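Local coordinates for lasso peptide isopeptidase AtxE2 (Asticcacaulis excentricus, PDB 5TXE), which hydrolyses the isopeptide bond of the lasso peptides astexin-2 and astexin-3, recognising their knotted shape and converting them to linear peptides, at residues A[68-74]-A[87-93]; A[59-63]-A[361-365]; A[138-143]-A[154-158]. The protein carries 1 engineered substitution. One frame throughout, in Å; residues are numbered along the deposited sequence.

From the N terminus, residues 59-63 come first, and contact 2 later closes on them with 361-365, a loop of nearly 300 residues. The other two contacts are nested inside that loop and follow one another: contact 1 (68-74 with 87-93) closes one short beta hairpin, and contact 3 (138-143 with 154-158) closes a later one. Strand 61-63 of contact 2 lies beside strand 69-78 of contact 1 in one sheet, Ala-71 N being 2.9 Å from Ser-62 O, a probable hydrogen bond. Contacts 1 and 3 belong to neighbouring sheets whose side chains pack together, Leu-141 CD1 lying 3.8 Å from Ala-71 CB. Contact 2 joins the first sheet to strand 360-367. Contacts 2 and 3 do not touch.

Contact 1 of 3, residues A[68-74]-A[87-93]; sequences RYVAFQV and RMVVKAT
Phe-72 and Val-89 form one hydrogen-bonded pair of this antiparallel hairpin of strands 69-74 and 87-92, whose axes approach to 4.6 Å. From Phe-72 CB, which rests near Leu-60 O, CG sits between the backbone N and the carbonyl carbon (chi1 55°), and this turn lays the ring across Val-89. CD1 approaches Val-89 O at 3.8 Å. CE1 has Lys-91 CB 4.1 Å away, close to the ring plane, and CE2 meets Val-89 CB at 3.9 Å. At the tip, CZ meets Val-89 CG1 at 3.7 Å. Val-89 CB stands over the ring face, 4.0 Å from the centroid and 19° off the normal, a CH-pi contact; the Tyr-388 ring meets this one too.

Val-74 and Arg-87 lie side by side on the same face, Val-74 CG1 being 3.6 Å from Arg-87 NH2; the guanidinium is held by Asp-101 and Tyr-388. Backbone bonds pair the strands from end to end, and Thr-93 N closes the ladder on Arg-68 O at 2.8 Å, arriving 43° above the carbonyl plane. On the other face, Ala-71, Met-88 and Val-90 pack against strand 140-147. Strand 100-104 flanks strand 83-92, and strand 61-63 flanks strand 69-78.

Contact 2 of 3, residues A[59-63]-A[361-365]; sequences PLLSL and LICAQ
Leu-60 grips Ala-364 with both of its methyl groups: CD1 lies 3.7 Å and CD2 3.9 Å from Ala-364 CB, so the two branches share a single small target. Its CG sits between the backbone N and the carbonyl carbon (chi1 45°), which turns both methyls toward Ala-364. At Leu-61 the branch CD2 reaches the backbone of strand 361-365, 3.9 Å from Ala-364 N and 4.0 Å from Ile-362 O. The strand's own backbone pairs Ile-362 with Glu-355 and Ala-364 with Gln-352. Ser-62 faces the other way, its OG making a weak hydrogen bond to Pro-132 O. Leu-63 returns to the contact, with CD2 4.2 Å from Ile-362 CB.

No hydrogen bond crosses between the segments, and the axes of strands 61-63 and 361-365 stay 8.6 Å apart, too far for a shared ladder. Only van der Waals contacts form between them; the Leu-63 N to Glu-355 OE1 bond adds a polar link between the two sheets. The sheet of strand 360-367 also holds the Cys-354 to Cys-363 disulfide. All this is consistent with the first and last blades meeting where the propeller ring of a prolyl oligopeptidase closes.

Contact 3 of 3, residues A[138-143]-A[154-158]; sequences GTHLAY and WRASV
Strands 140-143 and 154-157 run antiparallel at 157° with their axes 4.6 Å apart, pairing Leu-141 with Ala-156 and Tyr-143 with Trp-154 as hydrogen-bonded pairs. They are the two arms of a beta hairpin in a four-stranded antiparallel sheet, consistent with a propeller blade. Trp-154 N gives the straightest of the backbone bonds, with an N-H...O angle of 172° at Tyr-143 O.

On the face with Leu-141 and Ala-156, the Tyr-143 ring is crossed by Trp-154 CB, which stands over it 4.0 Å from the centroid in a CH-pi contact. Ala-156 CB instead meets the ring at its edge, 3.9 Å from Tyr-143 CE1. The tyrosine hydroxyl bonds to Asp-103, on the sheet of strand 83-92.

The opposite face carries a stack. Arg-155 is extended from CG to NE, CG being anti to the backbone N, and this reach lays its guanidinium on one face of the His-140 imidazole, offset toward the rim, centres 3.5 Å apart and planes at 20°; the fit is tight and the exact spacing doubtful. Trp-178 touches both side chains. The ring's rotation is probably steadied by the His-140 ND1 to Thr-139 OG1 hydrogen bond, 2.8 Å; OG1 also bonds to Ser-137.

Contact 1 of 3, residues A[68-74]-A[87-93]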
loop_
_atom_site.group_PDB
_atom_site.type_symbol
_atom_site.label_atom_id
_atom_site.label_comp_id
_atom_site.label_asym_id
_atom_site.label_seq_id
_atom_site.Cartn_x
_atom_site.Cartn_y
_atom_site.Cartn_z
ATOM N N ARG A 68 1.665 7.544 28.745
ATOM C CA ARG A 68 1.375 8.977 28.694
ATOM C C ARG A 68 1.838 9.682 27.423
ATOM O O ARG A 68 1.423 10.798 27.176
ATOM C CB ARG A 68 1.903 9.672 29.965
ATOM C CG ARG A 68 0.989 9.363 31.190
ATOM C CD ARG A 68 1.310 10.051 32.535
ATOM N NE ARG A 68 2.763 10.190 32.657
ATOM C CZ ARG A 68 3.416 11.335 32.857
ATOM N NH1 ARG A 68 2.759 12.480 33.038
ATOM N NH2 ARG A 68 4.745 11.330 32.894
ATOM N N TYR A 69 2.699 9.032 26.635
ATOM C CA TYR A 69 3.223 9.623 25.401
ATOM C C TYR A 69 3.093 8.652 24.231
ATOM O O TYR A 69 3.091 7.437 24.415
ATOM C CB TYR A 69 4.686 10.076 25.592
ATOM C CG TYR A 69 4.788 11.176 26.595
ATOM C CD1 TYR A 69 4.592 12.499 26.220
ATOM C CD2 TYR A 69 5.032 10.898 27.964
ATOM C CE1 TYR A 69 4.655 13.523 27.160
ATOM C CE2 TYR A 69 5.085 11.920 28.908
ATOM C CZ TYR A 69 4.881 13.226 28.500
ATOM O OH TYR A 69 4.932 14.255 29.420
ATOM N N VAL A 70 2.935 9.200 23.035
ATOM C CA VAL A 70 2.965 8.395 21.825
ATOM C C VAL A 70 4.069 8.932 20.917
ATOM O O VAL A 70 4.203 10.133 20.735
ATOM C CB VAL A 70 1.616 8.377 21.103
ATOM C CG1 VAL A 70 1.136 9.751 20.709
ATOM C CG2 VAL A 70 1.685 7.456 19.889
ATOM N N ALA A 71 4.864 8.024 20.376
ATOM C CA ALA A 71 5.949 8.348 19.467
ATOM C C ALA A 71 5.656 7.748 18.081
ATOM O O ALA A 71 5.132 6.625 17.962
ATOM C CB ALA A 71 7.257 7.787 20.005
ATOM N N PHE A 72 5.998 8.507 17.047
ATOM C CA PHE A 72 5.695 8.138 15.675
ATOM C C PHE A 72 6.492 9.035 14.732
ATOM O O PHE A 72 6.899 10.123 15.131
ATOM C CB PHE A 72 4.203 8.322 15.401
ATOM C CG PHE A 72 3.683 9.709 15.711
ATOM C CD1 PHE A 72 3.430 10.087 16.996
ATOM C CD2 PHE A 72 3.475 10.631 14.709
ATOM C CE1 PHE A 72 2.940 11.358 17.278
ATOM C CE2 PHE A 72 3.022 11.902 14.974
ATOM C CZ PHE A 72 2.742 12.272 16.270
ATOM N N GLN A 73 6.685 8.575 13.488
ATOM C CA GLN A 73 7.375 9.310 12.423
ATOM C C GLN A 73 6.445 9.963 11.465
ATOM O O GLN A 73 5.455 9.367 11.028
ATOM C CB GLN A 73 8.301 8.397 11.655
ATOM C CG GLN A 73 9.189 9.115 10.668
ATOM C CD GLN A 73 9.801 8.116 9.700
ATOM O OE1 GLN A 73 11.052 7.877 9.674
ATOM N NE2 GLN A 73 8.909 7.456 8.927
ATOM N N VAL A 74 6.753 11.224 11.160
ATOM C CA VAL A 74 6.015 12.024 10.165
ATOM C C VAL A 74 6.900 12.245 8.961
ATOM O O VAL A 74 8.088 12.474 9.098
ATOM C CB VAL A 74 5.544 13.409 10.698
ATOM C CG1 VAL A 74 4.849 14.181 9.595
ATOM C CG2 VAL A 74 4.517 13.242 11.825
ATOM N N ARG A 87 10.529 13.310 10.433
ATOM C CA ARG A 87 10.628 13.800 11.840
ATOM C C ARG A 87 10.139 12.676 12.757
ATOM O O ARG A 87 9.088 12.071 12.479
ATOM C CB ARG A 87 9.682 14.965 12.164
ATOM C CG ARG A 87 9.494 16.033 11.173
ATOM C CD ARG A 87 8.610 17.132 11.711
ATOM N NE ARG A 87 7.275 17.181 11.123
ATOM C CZ ARG A 87 6.170 17.298 11.836
ATOM N NH1 ARG A 87 6.209 17.320 13.178
ATOM N NH2 ARG A 87 5.004 17.390 11.233
ATOM N N MET A 88 10.885 12.404 13.818
ATOM C CA MET A 88 10.395 11.550 14.887
ATOM C C MET A 88 9.702 12.456 15.935
ATOM O O MET A 88 10.298 13.413 16.465
ATOM C CB MET A 88 11.556 10.760 15.462
ATOM C CG MET A 88 11.187 9.700 16.493
ATOM S SD MET A 88 9.913 8.481 15.992
ATOM C CE MET A 88 10.941 7.608 14.826
ATOM N N VAL A 89 8.430 12.187 16.177
ATOM C CA VAL A 89 7.566 13.022 16.991
ATOM C C VAL A 89 7.069 12.338 18.294
ATOM O O VAL A 89 6.813 11.144 18.302
ATOM C CB VAL A 89 6.363 13.451 16.214
ATOM C CG1 VAL A 89 5.582 14.518 16.985
ATOM C CG2 VAL A 89 6.819 14.052 14.884
ATOM N N VAL A 90 7.014 13.087 19.392
ATOM C CA VAL A 90 6.494 12.598 20.662
ATOM C C VAL A 90 5.367 13.534 21.062
ATOM O O VAL A 90 5.492 14.721 20.959
ATOM C CB VAL A 90 7.568 12.581 21.727
ATOM C CG1 VAL A 90 6.957 12.271 23.080
ATOM C CG2 VAL A 90 8.615 11.529 21.399
ATOM N N LYS A 91 4.235 12.979 21.440
ATOM C CA LYS A 91 3.036 13.759 21.762
ATOM C C LYS A 91 2.369 13.161 23.021
ATOM O O LYS A 91 2.183 11.941 23.107
ATOM C CB LYS A 91 2.078 13.684 20.601
ATOM C CG LYS A 91 0.683 14.180 20.891
ATOM C CD LYS A 91 0.661 15.675 21.098
ATOM C CE LYS A 91 -0.780 16.156 20.974
ATOM N NZ LYS A 91 -0.884 17.613 21.083
ATOM N N ALA A 92 2.034 14.000 23.989
ATOM C CA ALA A 92 1.366 13.511 25.225
ATOM C C ALA A 92 -0.008 13.023 24.859
ATOM O O ALA A 92 -0.738 13.704 24.128
ATOM C CB ALA A 92 1.263 14.611 26.265
ATOM N N THR A 93 -0.363 11.844 25.348
ATOM C CA THR A 93 -1.651 11.286 25.009
ATOM C C THR A 93 -2.812 12.025 25.658
ATOM O O THR A 93 -3.925 11.884 25.198
ATOM C CB THR A 93 -1.726 9.812 25.330
ATOM O OG1 THR A 93 -1.413 9.624 26.711
ATOM C CG2 THR A 93 -0.711 9.078 24.527
#

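Contact 2 of 3, residues A[59-63]-A[361-365]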
loop_
_atom_site.group_PDB
_atom_site.type_symbol
_atom_site.label_atom_id
_atom_site.label_comp_id
_atom_site.label_asym_id
_atom_site.label_seq_id
_atom_site.Cartn_x
_atom_site.Cartn_y
_atom_site.Cartn_z
ATOM N N PRO A 59 2.537 -1.177 12.310
ATOM C CA PRO A 59 3.064 -0.712 13.621
ATOM C C PRO A 59 3.626 0.716 13.628
ATOM O O PRO A 59 4.801 0.930 13.944
ATOM C CB PRO A 59 4.178 -1.705 13.898
ATOM C CG PRO A 59 4.693 -2.071 12.511
ATOM C CD PRO A 59 3.497 -2.038 11.598
ATOM N N LEU A 60 2.790 1.675 13.298
ATOM C CA LEU A 60 3.257 3.027 12.964
ATOM C C LEU A 60 3.394 3.981 14.161
ATOM O O LEU A 60 3.811 5.152 13.990
ATOM C CB LEU A 60 2.383 3.664 11.856
ATOM C CG LEU A 60 0.887 3.549 11.949
ATOM C CD1 LEU A 60 0.413 4.285 13.191
ATOM C CD2 LEU A 60 0.207 4.141 10.711
ATOM N N LEU A 61 3.011 3.505 15.343
ATOM C CA LEU A 61 3.156 4.297 16.556
ATOM C C LEU A 61 3.513 3.412 17.714
ATOM O O LEU A 61 3.299 2.189 17.640
ATOM C CB LEU A 61 1.898 5.085 16.830
ATOM C CG LEU A 61 0.626 4.309 17.133
ATOM C CD1 LEU A 61 0.542 3.909 18.598
ATOM C CD2 LEU A 61 -0.558 5.175 16.793
ATOM N N SER A 62 4.088 4.017 18.757
ATOM C CA SER A 62 4.415 3.307 19.937
ATOM C C SER A 62 4.112 4.120 21.176
ATOM O O SER A 62 4.498 5.279 21.273
ATOM C CB SER A 62 5.885 3.053 19.875
ATOM O OG SER A 62 6.317 2.255 20.964
ATOM N N LEU A 63 3.407 3.538 22.128
ATOM C CA LEU A 63 3.106 4.236 23.406
ATOM C C LEU A 63 4.228 4.047 24.368
ATOM O O LEU A 63 4.835 2.977 24.431
ATOM C CB LEU A 63 1.878 3.686 24.072
ATOM C CG LEU A 63 0.614 3.938 23.285
ATOM C CD1 LEU A 63 -0.562 3.280 23.988
ATOM C CD2 LEU A 63 0.345 5.416 23.165
ATOM N N LEU A 361 -7.970 3.826 23.259
ATOM C CA LEU A 361 -7.173 3.360 22.168
ATOM C C LEU A 361 -6.545 4.620 21.549
ATOM O O LEU A 361 -7.225 5.612 21.333
ATOM C CB LEU A 361 -8.109 2.679 21.172
ATOM C CG LEU A 361 -7.664 1.405 20.512
ATOM C CD1 LEU A 361 -7.012 0.441 21.498
ATOM C CD2 LEU A 361 -8.862 0.758 19.853
ATOM N N ILE A 362 -5.252 4.575 21.304
ATOM C CA ILE A 362 -4.605 5.585 20.484
ATOM C C ILE A 362 -4.308 4.989 19.122
ATOM O O ILE A 362 -3.594 3.983 19.034
ATOM C CB ILE A 362 -3.309 6.045 21.136
ATOM C CG1 ILE A 362 -3.694 6.843 22.392
ATOM C CG2 ILE A 362 -2.588 7.064 20.276
ATOM C CD1 ILE A 362 -3.797 6.097 23.670
ATOM N N CYS A 363 -4.819 5.631 18.093
ATOM C CA CYS A 363 -4.786 5.111 16.716
ATOM C C CYS A 363 -4.327 6.137 15.676
ATOM O O CYS A 363 -4.541 7.341 15.842
ATOM C CB CYS A 363 -6.202 4.721 16.292
ATOM S SG CYS A 363 -6.974 3.507 17.359
ATOM N N ALA A 364 -3.774 5.667 14.562
ATOM C CA ALA A 364 -3.820 6.491 13.370
ATOM C C ALA A 364 -5.177 6.278 12.740
ATOM O O ALA A 364 -5.745 5.210 12.855
ATOM C CB ALA A 364 -2.715 6.097 12.392
ATOM N N GLN A 365 -5.680 7.274 12.016
ATOM C CA GLN A 365 -6.998 7.182 11.411
ATOM C C GLN A 365 -7.029 8.011 10.146
ATOM O O GLN A 365 -6.330 9.034 10.042
ATOM C CB GLN A 365 -8.038 7.733 12.381
ATOM C CG GLN A 365 -9.486 7.680 11.888
ATOM C CD GLN A 365 -9.972 8.975 11.266
ATOM O OE1 GLN A 365 -9.538 10.066 11.614
ATOM N NE2 GLN A 365 -10.928 8.861 10.363
#

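Contact 3 of 3, residues A[138-143]-A[154-158]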
loop_
_atom_site.group_PDB
_atom_site.type_symbol
_atom_site.label_atom_id
_atom_site.label_comp_id
_atom_site.label_asym_id
_atom_site.label_seq_id
_atom_site.Cartn_x
_atom_site.Cartn_y
_atom_site.Cartn_z
ATOM N N GLY A 138 11.302 5.161 29.837
ATOM C CA GLY A 138 10.479 6.142 29.134
ATOM C C GLY A 138 11.214 7.403 28.707
ATOM O O GLY A 138 10.575 8.367 28.304
ATOM N N THR A 139 12.537 7.400 28.758
ATOM C CA THR A 139 13.275 8.645 28.478
ATOM C C THR A 139 13.945 8.708 27.083
ATOM O O THR A 139 14.337 9.775 26.660
ATOM C CB THR A 139 14.407 8.900 29.512
ATOM O OG1 THR A 139 15.291 7.784 29.514
ATOM C CG2 THR A 139 13.853 9.136 30.933
ATOM N N HIS A 140 14.131 7.578 26.411
ATOM C CA HIS A 140 14.776 7.594 25.107
ATOM C C HIS A 140 14.034 6.687 24.142
ATOM O O HIS A 140 13.304 5.791 24.572
ATOM C CB HIS A 140 16.193 7.102 25.215
ATOM C CG HIS A 140 17.060 8.016 25.996
ATOM N ND1 HIS A 140 17.129 7.980 27.376
ATOM C CD2 HIS A 140 17.852 9.041 25.598
ATOM C CE1 HIS A 140 17.951 8.928 27.788
ATOM N NE2 HIS A 140 18.407 9.581 26.730
ATOM N N LEU A 141 14.208 6.976 22.860
ATOM C CA LEU A 141 13.716 6.196 21.798
ATOM C C LEU A 141 14.901 5.616 21.073
ATOM O O LEU A 141 15.932 6.245 20.970
ATOM C CB LEU A 141 12.908 7.079 20.851
ATOM C CG LEU A 141 11.670 7.798 21.348
ATOM C CD1 LEU A 141 11.003 8.575 20.218
ATOM C CD2 LEU A 141 10.685 6.784 21.873
ATOM N N ALA A 142 14.738 4.399 20.566
ATOM C CA ALA A 142 15.643 3.813 19.573
ATOM C C ALA A 142 14.808 3.429 18.334
ATOM O O ALA A 142 13.663 2.995 18.468
ATOM C CB ALA A 142 16.317 2.592 20.108
ATOM N N TYR A 143 15.390 3.605 17.147
ATOM C CA TYR A 143 14.653 3.426 15.896
ATOM C C TYR A 143 15.657 3.376 14.786
ATOM O O TYR A 143 16.808 3.828 14.939
ATOM C CB TYR A 143 13.663 4.564 15.666
ATOM C CG TYR A 143 14.289 5.943 15.685
ATOM C CD1 TYR A 143 14.495 6.593 16.877
ATOM C CD2 TYR A 143 14.696 6.597 14.509
ATOM C CE1 TYR A 143 15.084 7.843 16.928
ATOM C CE2 TYR A 143 15.317 7.849 14.562
ATOM C CZ TYR A 143 15.509 8.456 15.780
ATOM O OH TYR A 143 16.099 9.673 15.919
ATOM N N TRP A 154 19.398 4.868 15.724
ATOM C CA TRP A 154 19.549 6.126 16.340
ATOM C C TRP A 154 18.855 6.077 17.701
ATOM O O TRP A 154 17.926 5.316 17.908
ATOM C CB TRP A 154 18.940 7.266 15.490
ATOM C CG TRP A 154 19.803 7.679 14.291
ATOM C CD1 TRP A 154 20.253 6.868 13.320
ATOM C CD2 TRP A 154 20.286 8.982 13.983
ATOM N NE1 TRP A 154 21.009 7.575 12.421
ATOM C CE2 TRP A 154 21.028 8.883 12.796
ATOM C CE3 TRP A 154 20.155 10.240 14.596
ATOM C CZ2 TRP A 154 21.629 9.985 12.182
ATOM C CZ3 TRP A 154 20.791 11.336 14.004
ATOM C CH2 TRP A 154 21.534 11.190 12.821
ATOM N N ARG A 155 19.327 6.940 18.591
ATOM C CA ARG A 155 18.790 7.126 19.929
ATOM C C ARG A 155 18.430 8.558 20.135
ATOM O O ARG A 155 19.238 9.422 19.891
ATOM C CB ARG A 155 19.855 6.730 20.924
ATOM C CG ARG A 155 19.460 6.963 22.371
ATOM C CD ARG A 155 20.603 6.458 23.201
ATOM N NE ARG A 155 20.344 6.663 24.605
ATOM C CZ ARG A 155 20.767 7.716 25.285
ATOM N NH1 ARG A 155 21.485 8.660 24.674
ATOM N NH2 ARG A 155 20.464 7.825 26.579
ATOM N N ALA A 156 17.221 8.830 20.549
ATOM C CA ALA A 156 16.754 10.190 20.726
ATOM C C ALA A 156 16.265 10.430 22.174
ATOM O O ALA A 156 15.596 9.584 22.746
ATOM C CB ALA A 156 15.617 10.497 19.773
ATOM N N SER A 157 16.520 11.624 22.712
ATOM C CA SER A 157 15.945 12.038 23.997
ATOM C C SER A 157 14.528 12.514 23.799
ATOM O O SER A 157 14.239 13.248 22.864
ATOM C CB SER A 157 16.804 13.127 24.645
ATOM O OG SER A 157 16.210 13.627 25.819
ATOM N N VAL A 158 13.614 12.106 24.675
ATOM C CA VAL A 158 12.184 12.356 24.430
ATOM C C VAL A 158 11.651 13.745 24.767
ATOM O O VAL A 158 10.526 14.074 24.356
ATOM C CB VAL A 158 11.249 11.345 25.127
ATOM C CG1 VAL A 158 11.605 9.908 24.747
ATOM C CG2 VAL A 158 11.251 11.558 26.642
#